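Local coordinates for Two-component system sensor histidine kinase (Bacteroides thetaiotaomicron, PDB 3OTT), which is probably a membrane-bound sensor histidine kinase and transcription regulator, whose extracellular beta-propeller and beta-sandwich part apparently senses saccharides, at residues I394-Y399 against I405-V410; Q431-T436 against Q461-H466; K446-Q451 against G455-E460. One frame throughout, in Å; residues are numbered along the deposited sequence.

Contact 1 of 3, residues I394-Y399 against I405-V410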
loop_
_atom_site.group_PDB
_atom_site.type_symbol
_atom_site.label_atom_id
_atom_site.label_comp_id
_atom_site.label_asym_id
_atom_site.label_seq_id
_atom_site.Cartn_x
_atom_site.Cartn_y
_atom_site.Cartn_z
ATOM N N ILE B 394 3.529 -27.664 13.731
ATOM C CA ILE B 394 3.106 -26.831 14.815
ATOM C C ILE B 394 4.227 -25.907 15.284
ATOM O O ILE B 394 5.396 -26.239 15.215
ATOM C CB ILE B 394 2.563 -27.669 15.987
ATOM C CG1 ILE B 394 3.589 -28.678 16.525
ATOM C CG2 ILE B 394 1.391 -28.457 15.532
ATOM C CD1 ILE B 394 3.298 -29.061 18.012
ATOM N N ASN B 395 3.862 -24.726 15.739
ATOM C CA ASN B 395 4.840 -23.808 16.289
ATOM C C ASN B 395 4.386 -23.252 17.633
ATOM O O ASN B 395 3.179 -23.140 17.888
ATOM C CB ASN B 395 5.021 -22.639 15.348
ATOM C CG ASN B 395 5.600 -23.034 13.999
ATOM O OD1 ASN B 395 6.785 -22.970 13.814
ATOM N ND2 ASN B 395 4.747 -23.378 13.044
ATOM N N ARG B 396 5.364 -22.863 18.462
ATOM C CA ARG B 396 5.113 -22.218 19.721
ATOM C C ARG B 396 5.701 -20.802 19.694
ATOM O O ARG B 396 6.833 -20.630 19.259
ATOM C CB ARG B 396 5.783 -23.023 20.844
ATOM C CG ARG B 396 5.744 -22.351 22.239
ATOM C CD ARG B 396 6.242 -23.270 23.411
ATOM N NE ARG B 396 7.691 -23.462 23.379
ATOM C CZ ARG B 396 8.587 -22.516 23.704
ATOM N NH1 ARG B 396 8.194 -21.320 24.109
ATOM N NH2 ARG B 396 9.879 -22.764 23.614
ATOM N N TYR B 397 4.971 -19.807 20.184
ATOM C CA TYR B 397 5.523 -18.450 20.204
ATOM C C TYR B 397 6.430 -18.218 21.385
ATOM O O TYR B 397 6.095 -18.606 22.489
ATOM C CB TYR B 397 4.439 -17.405 20.289
ATOM C CG TYR B 397 4.853 -15.997 19.885
ATOM C CD1 TYR B 397 5.424 -15.729 18.603
ATOM C CD2 TYR B 397 4.611 -14.910 20.747
ATOM C CE1 TYR B 397 5.731 -14.449 18.225
ATOM C CE2 TYR B 397 4.918 -13.632 20.376
ATOM C CZ TYR B 397 5.488 -13.389 19.122
ATOM O OH TYR B 397 5.801 -12.084 18.757
ATOM N N ASP B 398 7.552 -17.559 21.136
ATOM C CA ASP B 398 8.365 -16.973 22.182
ATOM C C ASP B 398 8.132 -15.443 22.250
ATOM O O ASP B 398 8.727 -14.679 21.506
ATOM C CB ASP B 398 9.825 -17.273 21.897
ATOM C CG ASP B 398 10.726 -16.967 23.080
ATOM O OD1 ASP B 398 10.549 -15.895 23.740
ATOM O OD2 ASP B 398 11.629 -17.808 23.314
ATOM N N TYR B 399 7.243 -14.997 23.130
ATOM C CA TYR B 399 7.052 -13.574 23.421
ATOM C C TYR B 399 8.308 -12.725 23.636
ATOM O O TYR B 399 8.307 -11.551 23.330
ATOM C CB TYR B 399 6.160 -13.448 24.655
ATOM C CG TYR B 399 4.739 -13.831 24.348
ATOM C CD1 TYR B 399 3.865 -12.917 23.715
ATOM C CD2 TYR B 399 4.266 -15.118 24.648
ATOM C CE1 TYR B 399 2.540 -13.271 23.398
ATOM C CE2 TYR B 399 2.921 -15.489 24.335
ATOM C CZ TYR B 399 2.091 -14.544 23.716
ATOM O OH TYR B 399 0.814 -14.884 23.414
ATOM N N ILE B 405 8.918 -20.989 17.371
ATOM C CA ILE B 405 9.801 -22.153 17.471
ATOM C C ILE B 405 9.032 -23.284 16.804
ATOM O O ILE B 405 7.893 -23.567 17.185
ATOM C CB ILE B 405 10.081 -22.562 18.950
ATOM C CG1 ILE B 405 11.051 -21.607 19.611
ATOM C CG2 ILE B 405 10.666 -23.997 19.044
ATOM C CD1 ILE B 405 10.411 -20.542 20.370
ATOM N N HIS B 406 9.673 -23.934 15.837
ATOM C CA HIS B 406 9.070 -24.939 15.015
ATOM C C HIS B 406 9.430 -26.305 15.592
ATOM O O HIS B 406 10.541 -26.471 16.142
ATOM C CB HIS B 406 9.657 -24.797 13.612
ATOM C CG HIS B 406 9.170 -25.832 12.639
ATOM N ND1 HIS B 406 9.904 -26.949 12.318
ATOM C CD2 HIS B 406 8.025 -25.916 11.920
ATOM C CE1 HIS B 406 9.239 -27.680 11.430
ATOM N NE2 HIS B 406 8.103 -27.068 11.164
ATOM N N TYR B 407 8.492 -27.245 15.476
ATOM C CA TYR B 407 8.670 -28.634 15.899
ATOM C C TYR B 407 8.258 -29.649 14.825
ATOM O O TYR B 407 7.203 -29.512 14.182
ATOM C CB TYR B 407 7.827 -28.948 17.175
ATOM C CG TYR B 407 8.063 -28.032 18.340
ATOM C CD1 TYR B 407 9.124 -28.258 19.233
ATOM C CD2 TYR B 407 7.246 -26.924 18.549
ATOM C CE1 TYR B 407 9.362 -27.419 20.296
ATOM C CE2 TYR B 407 7.456 -26.078 19.640
ATOM C CZ TYR B 407 8.516 -26.338 20.515
ATOM O OH TYR B 407 8.743 -25.469 21.568
ATOM N N ASN B 408 9.052 -30.690 14.690
ATOM C CA ASN B 408 8.772 -31.851 13.832
ATOM C C ASN B 408 8.407 -33.079 14.737
ATOM O O ASN B 408 9.258 -33.530 15.539
ATOM C CB ASN B 408 10.047 -32.267 13.057
ATOM C CG ASN B 408 10.561 -31.206 12.084
ATOM O OD1 ASN B 408 9.825 -30.749 11.176
ATOM N ND2 ASN B 408 11.869 -30.836 12.243
ATOM N N ILE B 409 7.229 -33.642 14.560
ATOM C CA ILE B 409 6.736 -34.752 15.368
ATOM C C ILE B 409 6.327 -35.933 14.494
ATOM O O ILE B 409 5.586 -35.755 13.526
ATOM C CB ILE B 409 5.502 -34.272 16.169
ATOM C CG1 ILE B 409 5.918 -33.193 17.189
ATOM C CG2 ILE B 409 4.728 -35.437 16.776
ATOM C CD1 ILE B 409 4.732 -32.375 17.699
ATOM N N VAL B 410 6.808 -37.128 14.820
ATOM C CA VAL B 410 6.435 -38.341 14.099
ATOM C C VAL B 410 5.909 -39.401 15.059
ATOM O O VAL B 410 6.188 -39.324 16.243
ATOM C CB VAL B 410 7.610 -38.939 13.296
ATOM C CG1 VAL B 410 8.133 -37.929 12.261
ATOM C CG2 VAL B 410 8.715 -39.378 14.202
HETATM O O HOH W 1 11.169 -25.370 22.636
#

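Contact 2 of 3, residues Q431-T436 against Q461-H466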
loop_
_atom_site.group_PDB
_atom_site.type_symbol
_atom_site.label_atom_id
_atom_site.label_comp_id
_atom_site.label_asym_id
_atom_site.label_seq_id
_atom_site.Cartn_x
_atom_site.Cartn_y
_atom_site.Cartn_z
ATOM N N GLN B 431 -0.513 -32.892 28.410
ATOM C CA GLN B 431 -0.329 -33.439 27.069
ATOM C C GLN B 431 -0.937 -32.560 25.954
ATOM O O GLN B 431 -2.022 -32.056 26.090
ATOM C CB GLN B 431 -0.862 -34.891 27.012
ATOM C CG GLN B 431 -0.155 -35.911 27.938
ATOM C CD GLN B 431 -0.867 -37.240 27.886
ATOM O OE1 GLN B 431 -2.108 -37.297 27.958
ATOM N NE2 GLN B 431 -0.106 -38.331 27.711
ATOM N N LEU B 432 -0.248 -32.424 24.835
ATOM C CA LEU B 432 -0.788 -31.719 23.675
ATOM C C LEU B 432 -1.428 -32.699 22.734
ATOM O O LEU B 432 -0.833 -33.708 22.441
ATOM C CB LEU B 432 0.359 -31.053 22.947
ATOM C CG LEU B 432 0.500 -29.560 22.709
ATOM C CD1 LEU B 432 -0.109 -28.777 23.865
ATOM C CD2 LEU B 432 2.008 -29.320 22.469
ATOM N N TRP B 433 -2.652 -32.432 22.296
ATOM C CA TRP B 433 -3.404 -33.322 21.370
ATOM C C TRP B 433 -3.365 -32.592 20.023
ATOM O O TRP B 433 -3.733 -31.406 19.955
ATOM C CB TRP B 433 -4.849 -33.491 21.870
ATOM C CG TRP B 433 -4.953 -34.484 23.018
ATOM C CD1 TRP B 433 -4.484 -34.333 24.317
ATOM C CD2 TRP B 433 -5.559 -35.785 22.968
ATOM N NE1 TRP B 433 -4.784 -35.447 25.060
ATOM C CE2 TRP B 433 -5.420 -36.360 24.251
ATOM C CE3 TRP B 433 -6.231 -36.502 21.962
ATOM C CZ2 TRP B 433 -5.900 -37.649 24.552
ATOM C CZ3 TRP B 433 -6.722 -37.794 22.258
ATOM C CH2 TRP B 433 -6.542 -38.351 23.539
ATOM N N ILE B 434 -2.874 -33.269 18.983
ATOM C CA ILE B 434 -2.624 -32.630 17.689
ATOM C C ILE B 434 -3.326 -33.401 16.587
ATOM O O ILE B 434 -3.087 -34.585 16.412
ATOM C CB ILE B 434 -1.115 -32.568 17.402
ATOM C CG1 ILE B 434 -0.408 -31.790 18.506
ATOM C CG2 ILE B 434 -0.819 -31.954 16.022
ATOM C CD1 ILE B 434 1.051 -32.214 18.685
ATOM N N SER B 435 -4.239 -32.739 15.892
ATOM C CA SER B 435 -4.917 -33.409 14.824
ATOM C C SER B 435 -4.246 -33.036 13.506
ATOM O O SER B 435 -3.890 -31.882 13.290
ATOM C CB SER B 435 -6.424 -33.085 14.810
ATOM O OG SER B 435 -6.704 -31.835 14.193
ATOM N N THR B 436 -4.146 -34.016 12.625
ATOM C CA THR B 436 -3.435 -33.892 11.379
ATOM C C THR B 436 -4.300 -34.305 10.127
ATOM O O THR B 436 -5.292 -35.002 10.236
ATOM C CB THR B 436 -2.215 -34.817 11.550
ATOM O OG1 THR B 436 -1.275 -34.160 12.429
ATOM C CG2 THR B 436 -1.546 -35.061 10.326
ATOM N N GLN B 461 1.918 -41.177 21.887
ATOM C CA GLN B 461 0.735 -41.909 21.429
ATOM C C GLN B 461 0.334 -41.388 20.089
ATOM O O GLN B 461 0.531 -40.190 19.777
ATOM C CB GLN B 461 -0.474 -41.740 22.387
ATOM C CG GLN B 461 -0.293 -42.307 23.830
ATOM C CD GLN B 461 -1.583 -42.202 24.742
ATOM O OE1 GLN B 461 -2.342 -41.237 24.670
ATOM N NE2 GLN B 461 -1.802 -43.207 25.581
ATOM N N ASN B 462 -0.338 -42.249 19.328
ATOM C CA ASN B 462 -0.916 -41.835 18.023
ATOM C C ASN B 462 -2.220 -42.558 17.887
ATOM O O ASN B 462 -2.353 -43.698 18.301
ATOM C CB ASN B 462 0.105 -42.076 16.866
ATOM C CG ASN B 462 -0.502 -41.874 15.432
ATOM O OD1 ASN B 462 -0.710 -42.868 14.686
ATOM N ND2 ASN B 462 -0.761 -40.607 15.039
ATOM N N TYR B 463 -3.253 -41.867 17.421
ATOM C CA TYR B 463 -4.528 -42.529 17.128
ATOM C C TYR B 463 -4.655 -42.567 15.599
ATOM O O TYR B 463 -4.481 -41.531 14.956
ATOM C CB TYR B 463 -5.708 -41.746 17.750
ATOM C CG TYR B 463 -5.883 -41.970 19.240
ATOM C CD1 TYR B 463 -5.352 -41.080 20.180
ATOM C CD2 TYR B 463 -6.553 -43.107 19.722
ATOM C CE1 TYR B 463 -5.497 -41.305 21.563
ATOM C CE2 TYR B 463 -6.664 -43.349 21.071
ATOM C CZ TYR B 463 -6.145 -42.443 21.986
ATOM O OH TYR B 463 -6.324 -42.704 23.321
ATOM N N SER B 464 -5.024 -43.718 15.021
ATOM C CA SER B 464 -5.157 -43.809 13.574
ATOM C C SER B 464 -6.218 -44.851 13.135
ATOM O O SER B 464 -6.878 -45.460 13.985
ATOM C CB SER B 464 -3.824 -44.227 13.011
ATOM O OG SER B 464 -3.574 -45.554 13.405
ATOM N N VAL B 465 -6.298 -45.119 11.826
ATOM C CA VAL B 465 -7.185 -46.169 11.311
ATOM C C VAL B 465 -6.868 -47.555 11.908
ATOM O O VAL B 465 -7.762 -48.386 11.965
ATOM C CB VAL B 465 -7.258 -46.182 9.728
ATOM C CG1 VAL B 465 -8.219 -47.227 9.238
ATOM C CG2 VAL B 465 -7.825 -44.939 9.241
ATOM N N HIS B 466 -5.629 -47.798 12.360
ATOM C CA HIS B 466 -5.253 -49.090 12.969
ATOM C C HIS B 466 -5.666 -49.305 14.442
ATOM O O HIS B 466 -5.807 -50.436 14.891
ATOM C CB HIS B 466 -3.738 -49.365 12.815
ATOM C CG HIS B 466 -3.271 -49.330 11.388
ATOM N ND1 HIS B 466 -2.350 -48.411 10.927
ATOM C CD2 HIS B 466 -3.656 -50.056 10.306
ATOM C CE1 HIS B 466 -2.160 -48.594 9.631
ATOM N NE2 HIS B 466 -2.947 -49.579 9.228
#

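Contact 3 of 3, residues K446-Q451 against G455-E460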
loop_
_atom_site.group_PDB
_atom_site.type_symbol
_atom_site.label_atom_id
_atom_site.label_comp_id
_atom_site.label_asym_id
_atom_site.label_seq_id
_atom_site.Cartn_x
_atom_site.Cartn_y
_atom_site.Cartn_z
ATOM N N LYS B 446 3.823 -32.292 26.590
ATOM C CA LYS B 446 4.122 -30.884 26.286
ATOM C C LYS B 446 5.536 -30.425 26.755
ATOM O O LYS B 446 6.342 -29.928 25.945
ATOM C CB LYS B 446 3.040 -29.981 26.863
ATOM C CG LYS B 446 3.045 -28.576 26.287
ATOM C CD LYS B 446 2.001 -27.753 26.906
ATOM C CE LYS B 446 2.511 -27.139 28.269
ATOM N NZ LYS B 446 1.675 -25.944 28.566
ATOM N N HIS B 447 5.857 -30.649 28.029
ATOM C CA HIS B 447 7.195 -30.228 28.541
ATOM C C HIS B 447 8.366 -30.927 27.890
ATOM O O HIS B 447 9.358 -30.282 27.584
ATOM C CB HIS B 447 7.289 -30.227 30.070
ATOM C CG HIS B 447 6.420 -29.165 30.687
ATOM N ND1 HIS B 447 5.847 -29.279 31.939
ATOM C CD2 HIS B 447 5.997 -27.974 30.189
ATOM C CE1 HIS B 447 5.125 -28.196 32.191
ATOM N NE2 HIS B 447 5.195 -27.390 31.141
ATOM N N LYS B 448 8.255 -32.231 27.638
ATOM C CA LYS B 448 9.314 -32.906 26.914
ATOM C C LYS B 448 9.434 -32.375 25.476
ATOM O O LYS B 448 10.515 -32.129 24.973
ATOM C CB LYS B 448 9.158 -34.442 27.010
ATOM C CG LYS B 448 9.904 -34.984 28.190
ATOM C CD LYS B 448 9.370 -36.295 28.720
ATOM C CE LYS B 448 9.534 -37.444 27.716
ATOM N NZ LYS B 448 9.811 -38.689 28.500
ATOM N N LEU B 449 8.324 -32.118 24.811
ATOM C CA LEU B 449 8.495 -31.534 23.498
ATOM C C LEU B 449 9.246 -30.185 23.605
ATOM O O LEU B 449 10.230 -29.961 22.872
ATOM C CB LEU B 449 7.146 -31.364 22.813
ATOM C CG LEU B 449 7.151 -30.666 21.473
ATOM C CD1 LEU B 449 7.803 -31.554 20.430
ATOM C CD2 LEU B 449 5.720 -30.252 21.110
ATOM N N MET B 450 8.797 -29.300 24.506
ATOM C CA MET B 450 9.412 -27.965 24.657
ATOM C C MET B 450 10.900 -28.022 24.968
ATOM O O MET B 450 11.695 -27.151 24.522
ATOM C CB MET B 450 8.694 -27.154 25.738
ATOM C CG MET B 450 7.382 -26.589 25.254
ATOM S SD MET B 450 6.330 -25.798 26.472
ATOM C CE MET B 450 7.390 -24.579 27.265
ATOM N N GLN B 451 11.287 -29.062 25.705
ATOM C CA GLN B 451 12.675 -29.190 26.109
ATOM C C GLN B 451 13.494 -29.998 25.119
ATOM O O GLN B 451 14.702 -29.987 25.188
ATOM C CB GLN B 451 12.810 -29.732 27.556
ATOM C CG GLN B 451 11.953 -28.991 28.579
ATOM C CD GLN B 451 12.448 -27.566 28.925
ATOM O OE1 GLN B 451 13.486 -27.399 29.605
ATOM N NE2 GLN B 451 11.678 -26.539 28.511
ATOM N N GLY B 455 15.110 -32.280 17.096
ATOM C CA GLY B 455 14.858 -31.969 15.680
ATOM C C GLY B 455 13.850 -32.903 15.003
ATOM O O GLY B 455 13.274 -32.555 13.970
ATOM N N GLN B 456 13.676 -34.087 15.576
ATOM C CA GLN B 456 12.485 -34.884 15.406
ATOM C C GLN B 456 11.936 -35.415 16.786
ATOM O O GLN B 456 12.589 -36.157 17.497
ATOM C CB GLN B 456 12.824 -36.040 14.481
ATOM C CG GLN B 456 11.629 -36.809 13.928
ATOM C CD GLN B 456 12.053 -37.935 12.947
ATOM O OE1 GLN B 456 12.795 -38.858 13.311
ATOM N NE2 GLN B 456 11.553 -37.864 11.718
ATOM N N TYR B 457 10.719 -35.093 17.150
ATOM C CA TYR B 457 10.170 -35.639 18.380
ATOM C C TYR B 457 9.308 -36.906 18.167
ATOM O O TYR B 457 8.400 -36.913 17.311
ATOM C CB TYR B 457 9.335 -34.582 19.074
ATOM C CG TYR B 457 9.008 -35.000 20.471
ATOM C CD1 TYR B 457 9.982 -34.886 21.485
ATOM C CD2 TYR B 457 7.769 -35.568 20.795
ATOM C CE1 TYR B 457 9.713 -35.279 22.755
ATOM C CE2 TYR B 457 7.505 -35.979 22.087
ATOM C CZ TYR B 457 8.490 -35.817 23.061
ATOM O OH TYR B 457 8.299 -36.226 24.369
ATOM N N ILE B 458 9.548 -37.951 18.960
ATOM C CA ILE B 458 8.688 -39.127 18.878
ATOM C C ILE B 458 7.503 -39.103 19.880
ATOM O O ILE B 458 7.691 -39.122 21.110
ATOM C CB ILE B 458 9.458 -40.469 19.041
ATOM C CG1 ILE B 458 10.815 -40.477 18.295
ATOM C CG2 ILE B 458 8.537 -41.648 18.699
ATOM C CD1 ILE B 458 10.780 -40.592 16.757
ATOM N N ALA B 459 6.297 -39.094 19.335
ATOM C CA ALA B 459 5.072 -38.892 20.086
ATOM C C ALA B 459 4.828 -40.062 20.975
ATOM O O ALA B 459 4.971 -41.177 20.529
ATOM C CB ALA B 459 3.886 -38.770 19.145
ATOM N N GLU B 460 4.363 -39.811 22.193
ATOM C CA GLU B 460 4.031 -40.892 23.123
ATOM C C GLU B 460 2.901 -41.790 22.547
ATOM O O GLU B 460 2.915 -42.998 22.716
ATOM C CB GLU B 460 3.620 -40.312 24.503
ATOM C CG GLU B 460 4.812 -39.839 25.417
ATOM C CD GLU B 460 5.524 -38.541 24.967
ATOM O OE1 GLU B 460 5.075 -37.803 24.078
ATOM O OE2 GLU B 460 6.595 -38.237 25.502
#

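Contact 1 of 3, residues I394-Y399 against I405-V410
Two groups grip the hydroxyl of Tyr407: Arg396 donates from NE, 2.9 Å from OH, and a water lies 2.7 Å from the same OH. That water also accepts from NH2 of Arg396, so arginine, water and phenol close a small ring of bonds. The NE bond is bent, 146° at the hydrogen, and OH sits 22° out of the guanidinium plane. Arg396 runs extended from its backbone and then turns at chi3 (72°), which carries NE back to the phenol oxygen, while its CB meets the ring edge, 3.7 Å from Tyr407 CE2. Over one guanidinium face lies Ile405 CD1; NH1 bonds Gln385. A leucine in place of Arg396 would probably leave the Tyr407 hydroxyl without its charged donor and the ring freer to turn. In the backbone, Arg396 and Ile405 form an antiparallel hydrogen-bonded pair, Arg396 N to Ile405 O 2.9 Å and Ile405 N to Arg396 O 2.8 Å. On the other face, Asn395 OD1 lies at the His406 imidazole edge, 3.7 Å from His406 CD2. This hairpin has strand 386-390 beside strand 393-398, and Leu449 and Met450 of helix 446-451 cover the face bearing Arg396 and Tyr407.

Contact 2 of 3, residues Q431-T436 against Q461-H466
Trp433 and Tyr463 meet at a corner of each ring: CH2 of the indole lies 3.7 Å from Tyr463 CE1, and the neighbouring Trp433 CZ3 is 3.8 Å from that same CE1 and 4.1 Å from Tyr463 CD1. The planes are close to parallel, 17° apart, yet slid so far past each other that the six-membered ring of Trp433 and the ring of Tyr463 barely overlap, their centroids 5.8 Å apart. Both aromatics take the same first rotamer, CG beside the backbone N and anti to the carbonyl carbon (chi1 -78° in each), which lets the far corner of the indole reach the phenol across the strand that separates them. That strand is 441-445: it runs between strands 431-436 and 457-463 in a four-stranded antiparallel blade of the beta-propeller, so the contact spans second and fourth strands with no backbone bond between them, and Val443 packs against the indole from the middle. Trp433 is fixed at its polar end by Asp427, which takes the NE1 hydrogen, while Phe425 stacks on it and Ile477 of strand 474-479, in the following blade, touches it. Tyr463 has Arg503 as a cation-pi partner. Just beyond the tyrosine the chain leaves the strand in an ST turn, where Ser464 OG accepts from the backbone N of His466 at 3.2 Å.

Contact 3 of 3, residues K446-Q451 against G455-E460
Apolar contact between Leu449 and Tyr457 is central to this pairing. Leu449 presents CA over one face of the tyrosine ring, 4.3 Å from its centroid and 20° off the normal, a CH-pi contact lying toward the ring's rim. Its CD1 meets the base of the same side chain, 3.7 Å from Tyr457 CG and as close to CB. With its CG anti to the backbone N (chi1 -168°), Tyr457 lays its ring against the helix, and the ring's far end passes under Lys448, whose CB is 3.3 Å from Tyr457 OH.

The polar interactions gather at that hydroxyl. Tyr457 OH donates to Glu460 OE2 at 2.9 Å, meeting the syn lone pair of that oxygen, and Glu460 OE1 lies in the ring plane at its edge while also accepting from the backbone N of Asp445. This double hold fixes the carboxylate.

Charge plays a lesser part. Lys448 NZ stays 4.4 Å from Glu460 OE2, beyond a salt bridge, and would probably give only weak attraction between these two exposed residues.

The short helix 446-451 thus sits in the connection between strands 441-445 and 457-463, the third and fourth strands of a propeller blade, and packs back on the outer one.

In the fold
All three contacts belong to two adjoining propeller blades, whose outer strands 403-410 and 457-463 run parallel as neighbours. Contact 1 ties the two outer strands of one blade by backbone bonds and a water-linked arginine and tyrosine; contacts 2 and 3 lie in the next blade and share strand 457-463. Contact 2 is the buried one, purely aromatic, whereas contacts 1 and 3 are partly buried and put polar groups beside their apolar ones. Asn408 joins contact 1 to contact 3 through Tyr457 N and Gly455 O. Ile434, on a strand of contact 2, packs on Ile394 and Ile409, and Leu432 packs on Leu449 of contact 3.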